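Local coordinates for protein (TC3 transposase) (Caenorhabditis elegans, PDB 1TC3) that binds the terminal inverted repeats of the Tc3 transposon through this specific DNA-binding domain and, as the full-length transposase, cuts at the element's ends to excise it, at a contact of chain A with DNA. Residues are numbered along the deposited sequence; one frame, centred on the assembly and turned at random.

Three overlapping patches of one chain grip the same short stretch of duplex. The C-alpha centres of site 1 and site 2 lie about 6 Å apart, those of site 1 and site 3 about 5 Å, and those of site 2 and site 3 about 3 Å. Pro1 belongs to all three; Ser4 joins site 1 to site 2, and Arg2 and Gly3 join site 2 to site 3. Site 1 holds phosphates with Arg33, Ser34 and Tyr48; sites 2 and 3 centre on the N-terminal arm, site 3 adding Ser34, so backbone and minor groove are engaged together.

Site 1: a contact of chain A with DNA. Residues 1, 4, 33-34, 37, 48. With nucleotides of chain B.
Phosphate oxygen OP2 of DG10 of chain B is gripped by two donors of one residue. The backbone N of Ser34 reaches it at 3.1 Å, and the hydroxyl OG of Ser34 donates to it at 2.8 Å. The hydroxyl stands between the backbone N and the carbonyl carbon (chi1 77°), which turns it to the same oxygen as the amide. OG also accepts a nearly straight bond from the backbone N of Cys37 (3.0 Å, 175° at the hydrogen), capping the recognition helix 35-43, whose start would probably favour the phosphate. The thiol SG of Cys37 is 3.1 Å from OP2 of DG10, a close contact, and 3.9 Å from C3' of DA9. From another side, NH1 of Arg33 makes a long salt bridge to OP1 of DG10 at 3.7 Å. The same NH1 donates to the carbonyl O of Ser4 at 2.6 Å, close to the guanidinium plane, tying the N-terminal arm to this residue. One phosphate upstream, the phenol OH of Tyr48 donates to OP1 of DA9 at 2.8 Å; with CG anti to the backbone N (chi1 -161°), CE1 and CZ also face that oxygen. Gripping consecutive phosphates fixes the helix-turn-helix domain on strand B and probably sets its register against the transposon end.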
loop_
_atom_site.group_PDB
_atom_site.type_symbol
_atom_site.label_atom_id
_atom_site.label_comp_id
_atom_site.label_asym_id
_atom_site.label_seq_id
_atom_site.Cartn_x
_atom_site.Cartn_y
_atom_site.Cartn_z
ATOM N N PRO A 1 4.891 4.913 13.687
ATOM C CA PRO A 1 5.629 5.660 12.706
ATOM C C PRO A 1 5.052 7.040 12.445
ATOM O O PRO A 1 4.368 7.555 13.307
ATOM C CB PRO A 1 5.803 4.749 11.490
ATOM C CG PRO A 1 5.678 3.331 12.030
ATOM C CD PRO A 1 4.966 3.456 13.366
ATOM N N SER A 4 -0.337 6.124 10.552
ATOM C CA SER A 4 -0.919 4.853 10.888
ATOM C C SER A 4 -0.566 3.759 9.930
ATOM O O SER A 4 -0.287 3.984 8.740
ATOM C CB SER A 4 -2.418 4.913 10.960
ATOM O OG SER A 4 -2.908 5.950 10.146
ATOM N N ARG A 33 -2.125 7.810 0.686
ATOM C CA ARG A 33 -1.042 7.245 1.447
ATOM C C ARG A 33 0.272 7.493 0.731
ATOM O O ARG A 33 0.323 7.550 -0.477
ATOM C CB ARG A 33 -1.227 5.746 1.597
ATOM C CG ARG A 33 -2.232 5.365 2.668
ATOM C CD ARG A 33 -2.035 6.074 3.996
ATOM N NE ARG A 33 -2.941 5.530 4.998
ATOM C CZ ARG A 33 -2.604 5.150 6.227
ATOM N NH1 ARG A 33 -1.361 5.247 6.692
ATOM N NH2 ARG A 33 -3.544 4.647 7.026
ATOM N N SER A 34 1.340 7.627 1.483
ATOM C CA SER A 34 2.666 7.836 0.954
ATOM C C SER A 34 3.062 6.669 0.048
ATOM O O SER A 34 2.589 5.535 0.181
ATOM C CB SER A 34 3.646 7.925 2.124
ATOM O OG SER A 34 3.927 6.627 2.637
ATOM N N CYS A 37 4.952 3.811 2.072
ATOM C CA CYS A 37 4.352 2.620 2.601
ATOM C C CYS A 37 3.925 1.712 1.492
ATOM O O CYS A 37 4.279 0.524 1.433
ATOM C CB CYS A 37 3.239 2.824 3.626
ATOM S SG CYS A 37 2.212 4.181 3.122
ATOM N N TYR A 48 4.325 -7.807 5.828
ATOM C CA TYR A 48 3.757 -6.646 6.492
ATOM C C TYR A 48 3.152 -7.082 7.801
ATOM O O TYR A 48 2.407 -8.065 7.837
ATOM C CB TYR A 48 2.656 -5.975 5.657
ATOM C CG TYR A 48 2.353 -4.549 6.054
ATOM C CD1 TYR A 48 3.243 -3.521 5.760
ATOM C CD2 TYR A 48 1.158 -4.204 6.672
ATOM C CE1 TYR A 48 2.965 -2.191 6.075
ATOM C CE2 TYR A 48 0.869 -2.883 7.020
ATOM C CZ TYR A 48 1.778 -1.872 6.722
ATOM O OH TYR A 48 1.500 -0.572 7.070
ATOM P P DA B 9 4.982 1.868 7.216
ATOM O OP1 DA B 9 3.848 0.938 7.415
ATOM O OP2 DA B 9 5.948 1.622 6.116
ATOM O "O5'" DA B 9 4.331 3.318 7.084
ATOM C "C5'" DA B 9 3.441 3.641 8.064
ATOM C "C4'" DA B 9 3.109 5.108 8.021
ATOM O "O4'" DA B 9 4.193 5.909 8.544
ATOM C "C3'" DA B 9 2.769 5.644 6.648
ATOM O "O3'" DA B 9 1.643 6.569 6.784
ATOM C "C2'" DA B 9 4.114 6.216 6.202
ATOM C "C1'" DA B 9 4.940 6.426 7.476
ATOM N N9 DA B 9 6.264 5.783 7.463
ATOM C C8 DA B 9 6.729 4.683 6.798
ATOM N N7 DA B 9 7.982 4.398 7.027
ATOM C C5 DA B 9 8.406 5.416 7.857
ATOM C C6 DA B 9 9.642 5.671 8.460
ATOM N N6 DA B 9 10.732 4.913 8.239
ATOM N N1 DA B 9 9.726 6.743 9.275
ATOM C C2 DA B 9 8.634 7.480 9.494
ATOM N N3 DA B 9 7.406 7.318 8.988
ATOM C C4 DA B 9 7.357 6.259 8.163
ATOM P P DG B 10 1.501 7.701 5.717
ATOM O OP1 DG B 10 0.256 8.492 5.837
ATOM O OP2 DG B 10 1.796 6.947 4.486
ATOM O "O5'" DG B 10 2.731 8.634 6.177
ATOM C "C5'" DG B 10 2.552 9.772 6.971
ATOM C "C4'" DG B 10 3.714 10.752 6.817
ATOM O "O4'" DG B 10 4.976 10.057 6.798
ATOM C "C3'" DG B 10 3.695 11.577 5.528
ATOM O "O3'" DG B 10 3.441 12.936 5.812
ATOM C "C2'" DG B 10 5.071 11.374 4.869
ATOM C "C1'" DG B 10 5.908 10.763 5.980
ATOM N N9 DG B 10 6.874 9.748 5.578
ATOM C C8 DG B 10 6.652 8.516 5.004
ATOM N N7 DG B 10 7.720 7.757 4.935
ATOM C C5 DG B 10 8.664 8.493 5.637
ATOM C C6 DG B 10 9.987 8.172 5.879
ATOM O O6 DG B 10 10.551 7.132 5.559
ATOM N N1 DG B 10 10.639 9.167 6.595
ATOM C C2 DG B 10 10.053 10.349 6.990
ATOM N N2 DG B 10 10.862 11.173 7.653
ATOM N N3 DG B 10 8.780 10.674 6.770
ATOM C C4 DG B 10 8.161 9.705 6.064
#

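Site 2: a contact of chain A with DNA. Residues 1-4. With nucleotides of chain C; nucleotides of chain B.
Pro1 and Arg2 extend in different directions from the N-terminal arm of this helix-turn-helix domain, inside the minor groove. The pyrrolidine ring of Pro1 turns its CB and CG toward DT8 of chain B, with CB facing the base O2 and CG the sugar, though several of these approaches are too short to weigh. On the opposite strand, CD of Pro1 lies 3.6 Å from N3 of DA15 of chain C, and the terminal N is 2.8 Å from the sugar O4' of DA15, consistent with a hydrogen bond. The ring thus spans the groove. CA of Pro1 is 4.0 Å from C2 of DA13, which pairs with DT8. Arg2 heads the other way along the groove: CG is anti to the carbonyl carbon (chi1 -60°), and a bend at chi2 (-80°) carries the chain across to DA13. CD of Arg2 comes 3.7 Å from N3 of DA13. NE of Arg2 sits 2.8 Å from O4' of DA13, but its N-H is not directed at the oxygen, so this is no hydrogen bond. An alanine here lacks the guanidinium, and is likely to leave the sugar edge of DA13 uncovered and the groove without that cationic partner. The backbone N of Arg2 makes a 3.1 Å hydrogen bond to the minor-groove N3 of DA9, while Gly3 N makes a weak bond to O4' of DA9 at 3.1 Å.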
loop_
_atom_site.group_PDB
_atom_site.type_symbol
_atom_site.label_atom_id
_atom_site.label_comp_id
_atom_site.label_asym_id
_atom_site.label_seq_id
_atom_site.Cartn_x
_atom_site.Cartn_y
_atom_site.Cartn_z
ATOM N N PRO A 1 4.891 4.913 13.687
ATOM C CA PRO A 1 5.629 5.660 12.706
ATOM C C PRO A 1 5.052 7.040 12.445
ATOM O O PRO A 1 4.368 7.555 13.307
ATOM C CB PRO A 1 5.803 4.749 11.490
ATOM C CG PRO A 1 5.678 3.331 12.030
ATOM C CD PRO A 1 4.966 3.456 13.366
ATOM N N ARG A 2 5.343 7.676 11.316
ATOM C CA ARG A 2 4.826 9.012 11.126
ATOM C C ARG A 2 3.351 9.045 10.877
ATOM O O ARG A 2 2.677 10.077 11.041
ATOM C CB ARG A 2 5.618 9.781 10.092
ATOM C CG ARG A 2 7.085 9.924 10.487
ATOM C CD ARG A 2 7.321 11.048 11.497
ATOM N NE ARG A 2 8.724 11.441 11.536
ATOM C CZ ARG A 2 9.176 12.566 11.018
ATOM N NH1 ARG A 2 8.346 13.442 10.430
ATOM N NH2 ARG A 2 10.489 12.801 11.087
ATOM N N GLY A 3 2.852 7.875 10.509
ATOM C CA GLY A 3 1.437 7.720 10.255
ATOM C C GLY A 3 0.963 6.328 10.644
ATOM O O GLY A 3 1.745 5.440 10.977
ATOM N N SER A 4 -0.337 6.124 10.552
ATOM C CA SER A 4 -0.919 4.853 10.888
ATOM C C SER A 4 -0.566 3.759 9.930
ATOM O O SER A 4 -0.287 3.984 8.740
ATOM C CB SER A 4 -2.418 4.913 10.960
ATOM O OG SER A 4 -2.908 5.950 10.146
ATOM P P DA C 13 13.155 13.409 15.058
ATOM O OP1 DA C 13 13.318 14.836 14.689
ATOM O OP2 DA C 13 14.026 12.769 16.080
ATOM O "O5'" DA C 13 11.625 13.280 15.433
ATOM C "C5'" DA C 13 10.746 14.261 14.900
ATOM C "C4'" DA C 13 9.408 13.585 14.681
ATOM O "O4'" DA C 13 9.657 12.331 13.989
ATOM C "C3'" DA C 13 8.713 13.146 15.961
ATOM O "O3'" DA C 13 7.348 12.943 15.665
ATOM C "C2'" DA C 13 9.387 11.812 16.265
ATOM C "C1'" DA C 13 9.427 11.242 14.850
ATOM N N9 DA C 13 10.468 10.238 14.659
ATOM C C8 DA C 13 11.778 10.205 15.053
ATOM N N7 DA C 13 12.389 9.089 14.716
ATOM C C5 DA C 13 11.409 8.322 14.083
ATOM C C6 DA C 13 11.403 7.017 13.518
ATOM N N6 DA C 13 12.465 6.214 13.427
ATOM N N1 DA C 13 10.260 6.572 12.977
ATOM C C2 DA C 13 9.194 7.369 13.035
ATOM N N3 DA C 13 9.065 8.588 13.581
ATOM C C4 DA C 13 10.222 9.027 14.050
ATOM P P DA C 15 1.839 9.208 16.702
ATOM O OP1 DA C 15 1.338 10.402 15.976
ATOM O OP2 DA C 15 1.781 9.152 18.176
ATOM O "O5'" DA C 15 1.137 7.891 16.151
ATOM C "C5'" DA C 15 1.239 7.546 14.791
ATOM C "C4'" DA C 15 1.205 6.050 14.570
ATOM O "O4'" DA C 15 2.440 5.450 15.002
ATOM C "C3'" DA C 15 0.113 5.262 15.262
ATOM O "O3'" DA C 15 -0.026 4.039 14.543
ATOM C "C2'" DA C 15 0.792 5.001 16.621
ATOM C "C1'" DA C 15 2.232 4.697 16.196
ATOM N N9 DA C 15 3.326 5.121 17.082
ATOM C C8 DA C 15 3.256 6.348 17.693
ATOM N N7 DA C 15 4.346 6.675 18.366
ATOM C C5 DA C 15 5.212 5.602 18.171
ATOM C C6 DA C 15 6.525 5.329 18.641
ATOM N N6 DA C 15 7.187 6.180 19.430
ATOM N N1 DA C 15 7.115 4.155 18.284
ATOM C C2 DA C 15 6.416 3.332 17.469
ATOM N N3 DA C 15 5.165 3.478 16.979
ATOM C C4 DA C 15 4.602 4.642 17.371
ATOM P P DT B 8 8.863 -2.582 10.051
ATOM O OP1 DT B 8 7.651 -3.374 9.715
ATOM O OP2 DT B 8 10.138 -2.820 9.330
ATOM O "O5'" DT B 8 8.448 -1.034 10.059
ATOM C "C5'" DT B 8 7.090 -0.879 10.409
ATOM C "C4'" DT B 8 6.694 0.564 10.281
ATOM O "O4'" DT B 8 7.701 1.268 11.024
ATOM C "C3'" DT B 8 6.797 1.089 8.852
ATOM O "O3'" DT B 8 5.796 2.044 8.578
ATOM C "C2'" DT B 8 8.167 1.739 8.854
ATOM C "C1'" DT B 8 8.133 2.329 10.246
ATOM N N1 DT B 8 9.440 2.726 10.694
ATOM C C2 DT B 8 9.522 3.970 11.285
ATOM O O2 DT B 8 8.563 4.675 11.442
ATOM N N3 DT B 8 10.778 4.376 11.656
ATOM C C4 DT B 8 11.938 3.645 11.458
ATOM O O4 DT B 8 13.002 4.126 11.846
ATOM C C5 DT B 8 11.768 2.330 10.851
ATOM C C7 DT B 8 12.965 1.467 10.578
ATOM C C6 DT B 8 10.539 1.935 10.482
ATOM P P DA B 9 4.982 1.868 7.216
ATOM O OP1 DA B 9 3.848 0.938 7.415
ATOM O OP2 DA B 9 5.948 1.622 6.116
ATOM O "O5'" DA B 9 4.331 3.318 7.084
ATOM C "C5'" DA B 9 3.441 3.641 8.064
ATOM C "C4'" DA B 9 3.109 5.108 8.021
ATOM O "O4'" DA B 9 4.193 5.909 8.544
ATOM C "C3'" DA B 9 2.769 5.644 6.648
ATOM O "O3'" DA B 9 1.643 6.569 6.784
ATOM C "C2'" DA B 9 4.114 6.216 6.202
ATOM C "C1'" DA B 9 4.940 6.426 7.476
ATOM N N9 DA B 9 6.264 5.783 7.463
ATOM C C8 DA B 9 6.729 4.683 6.798
ATOM N N7 DA B 9 7.982 4.398 7.027
ATOM C C5 DA B 9 8.406 5.416 7.857
ATOM C C6 DA B 9 9.642 5.671 8.460
ATOM N N6 DA B 9 10.732 4.913 8.239
ATOM N N1 DA B 9 9.726 6.743 9.275
ATOM C C2 DA B 9 8.634 7.480 9.494
ATOM N N3 DA B 9 7.406 7.318 8.988
ATOM C C4 DA B 9 7.357 6.259 8.163
#

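Site 3: a contact of chain A with DNA. Residues 1-3, 34. With nucleotides of chain C; nucleotides of chain B.
The guanidinium plane of Arg2 lies between the two strands of the minor groove, in the N-terminal arm of a helix-turn-helix DNA-binding domain. Over one face is the exocyclic amine N2 of DG10 of chain B, 3.8 Å above the plane; over the opposite face is the sugar carbon C4' of DA13 of chain C, 3.7 Å above it. Both are displaced toward the rim, so neither contact is a centred stack, and the amine and the guanidinium are not joined by a hydrogen bond. N3 of DA13 lies at the edge, in the guanidinium plane. The torsion about CD-NE (chi4 106°) sets this plane across the end of the side chain, with a different strand on either face. Nearer the backbone, CB of Arg2 rests against the sugar of DG10, 3.4 Å from O4' and 3.9 Å from C4', and the guanidinium goes on to the sugar of DA13 on chain C. Gly3 continues the arm along the sugars of strand B: its CA is 3.8 Å from C4' of DA9 and 4.0 Å from C5' of DG10. The absence of a side chain probably lets the main chain run close to both. From the domain body, the hydroxyl OG of Ser34 comes 3.6 Å from the sugar carbon C2' of DA9.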
loop_
_atom_site.group_PDB
_atom_site.type_symbol
_atom_site.label_atom_id
_atom_site.label_comp_id
_atom_site.label_asym_id
_atom_site.label_seq_id
_atom_site.Cartn_x
_atom_site.Cartn_y
_atom_site.Cartn_z
ATOM N N PRO A 1 4.891 4.913 13.687
ATOM C CA PRO A 1 5.629 5.660 12.706
ATOM C C PRO A 1 5.052 7.040 12.445
ATOM O O PRO A 1 4.368 7.555 13.307
ATOM C CB PRO A 1 5.803 4.749 11.490
ATOM C CG PRO A 1 5.678 3.331 12.030
ATOM C CD PRO A 1 4.966 3.456 13.366
ATOM N N ARG A 2 5.343 7.676 11.316
ATOM C CA ARG A 2 4.826 9.012 11.126
ATOM C C ARG A 2 3.351 9.045 10.877
ATOM O O ARG A 2 2.677 10.077 11.041
ATOM C CB ARG A 2 5.618 9.781 10.092
ATOM C CG ARG A 2 7.085 9.924 10.487
ATOM C CD ARG A 2 7.321 11.048 11.497
ATOM N NE ARG A 2 8.724 11.441 11.536
ATOM C CZ ARG A 2 9.176 12.566 11.018
ATOM N NH1 ARG A 2 8.346 13.442 10.430
ATOM N NH2 ARG A 2 10.489 12.801 11.087
ATOM N N GLY A 3 2.852 7.875 10.509
ATOM C CA GLY A 3 1.437 7.720 10.255
ATOM C C GLY A 3 0.963 6.328 10.644
ATOM O O GLY A 3 1.745 5.440 10.977
ATOM N N SER A 34 1.340 7.627 1.483
ATOM C CA SER A 34 2.666 7.836 0.954
ATOM C C SER A 34 3.062 6.669 0.048
ATOM O O SER A 34 2.589 5.535 0.181
ATOM C CB SER A 34 3.646 7.925 2.124
ATOM O OG SER A 34 3.927 6.627 2.637
ATOM P P DA C 13 13.155 13.409 15.058
ATOM O OP1 DA C 13 13.318 14.836 14.689
ATOM O OP2 DA C 13 14.026 12.769 16.080
ATOM O "O5'" DA C 13 11.625 13.280 15.433
ATOM C "C5'" DA C 13 10.746 14.261 14.900
ATOM C "C4'" DA C 13 9.408 13.585 14.681
ATOM O "O4'" DA C 13 9.657 12.331 13.989
ATOM C "C3'" DA C 13 8.713 13.146 15.961
ATOM O "O3'" DA C 13 7.348 12.943 15.665
ATOM C "C2'" DA C 13 9.387 11.812 16.265
ATOM C "C1'" DA C 13 9.427 11.242 14.850
ATOM N N9 DA C 13 10.468 10.238 14.659
ATOM C C8 DA C 13 11.778 10.205 15.053
ATOM N N7 DA C 13 12.389 9.089 14.716
ATOM C C5 DA C 13 11.409 8.322 14.083
ATOM C C6 DA C 13 11.403 7.017 13.518
ATOM N N6 DA C 13 12.465 6.214 13.427
ATOM N N1 DA C 13 10.260 6.572 12.977
ATOM C C2 DA C 13 9.194 7.369 13.035
ATOM N N3 DA C 13 9.065 8.588 13.581
ATOM C C4 DA C 13 10.222 9.027 14.050
ATOM P P DA B 9 4.982 1.868 7.216
ATOM O OP1 DA B 9 3.848 0.938 7.415
ATOM O OP2 DA B 9 5.948 1.622 6.116
ATOM O "O5'" DA B 9 4.331 3.318 7.084
ATOM C "C5'" DA B 9 3.441 3.641 8.064
ATOM C "C4'" DA B 9 3.109 5.108 8.021
ATOM O "O4'" DA B 9 4.193 5.909 8.544
ATOM C "C3'" DA B 9 2.769 5.644 6.648
ATOM O "O3'" DA B 9 1.643 6.569 6.784
ATOM C "C2'" DA B 9 4.114 6.216 6.202
ATOM C "C1'" DA B 9 4.940 6.426 7.476
ATOM N N9 DA B 9 6.264 5.783 7.463
ATOM C C8 DA B 9 6.729 4.683 6.798
ATOM N N7 DA B 9 7.982 4.398 7.027
ATOM C C5 DA B 9 8.406 5.416 7.857
ATOM C C6 DA B 9 9.642 5.671 8.460
ATOM N N6 DA B 9 10.732 4.913 8.239
ATOM N N1 DA B 9 9.726 6.743 9.275
ATOM C C2 DA B 9 8.634 7.480 9.494
ATOM N N3 DA B 9 7.406 7.318 8.988
ATOM C C4 DA B 9 7.357 6.259 8.163
ATOM P P DG B 10 1.501 7.701 5.717
ATOM O OP1 DG B 10 0.256 8.492 5.837
ATOM O OP2 DG B 10 1.796 6.947 4.486
ATOM O "O5'" DG B 10 2.731 8.634 6.177
ATOM C "C5'" DG B 10 2.552 9.772 6.971
ATOM C "C4'" DG B 10 3.714 10.752 6.817
ATOM O "O4'" DG B 10 4.976 10.057 6.798
ATOM C "C3'" DG B 10 3.695 11.577 5.528
ATOM O "O3'" DG B 10 3.441 12.936 5.812
ATOM C "C2'" DG B 10 5.071 11.374 4.869
ATOM C "C1'" DG B 10 5.908 10.763 5.980
ATOM N N9 DG B 10 6.874 9.748 5.578
ATOM C C8 DG B 10 6.652 8.516 5.004
ATOM N N7 DG B 10 7.720 7.757 4.935
ATOM C C5 DG B 10 8.664 8.493 5.637
ATOM C C6 DG B 10 9.987 8.172 5.879
ATOM O O6 DG B 10 10.551 7.132 5.559
ATOM N N1 DG B 10 10.639 9.167 6.595
ATOM C C2 DG B 10 10.053 10.349 6.990
ATOM N N2 DG B 10 10.862 11.173 7.653
ATOM N N3 DG B 10 8.780 10.674 6.770
ATOM C C4 DG B 10 8.161 9.705 6.064
#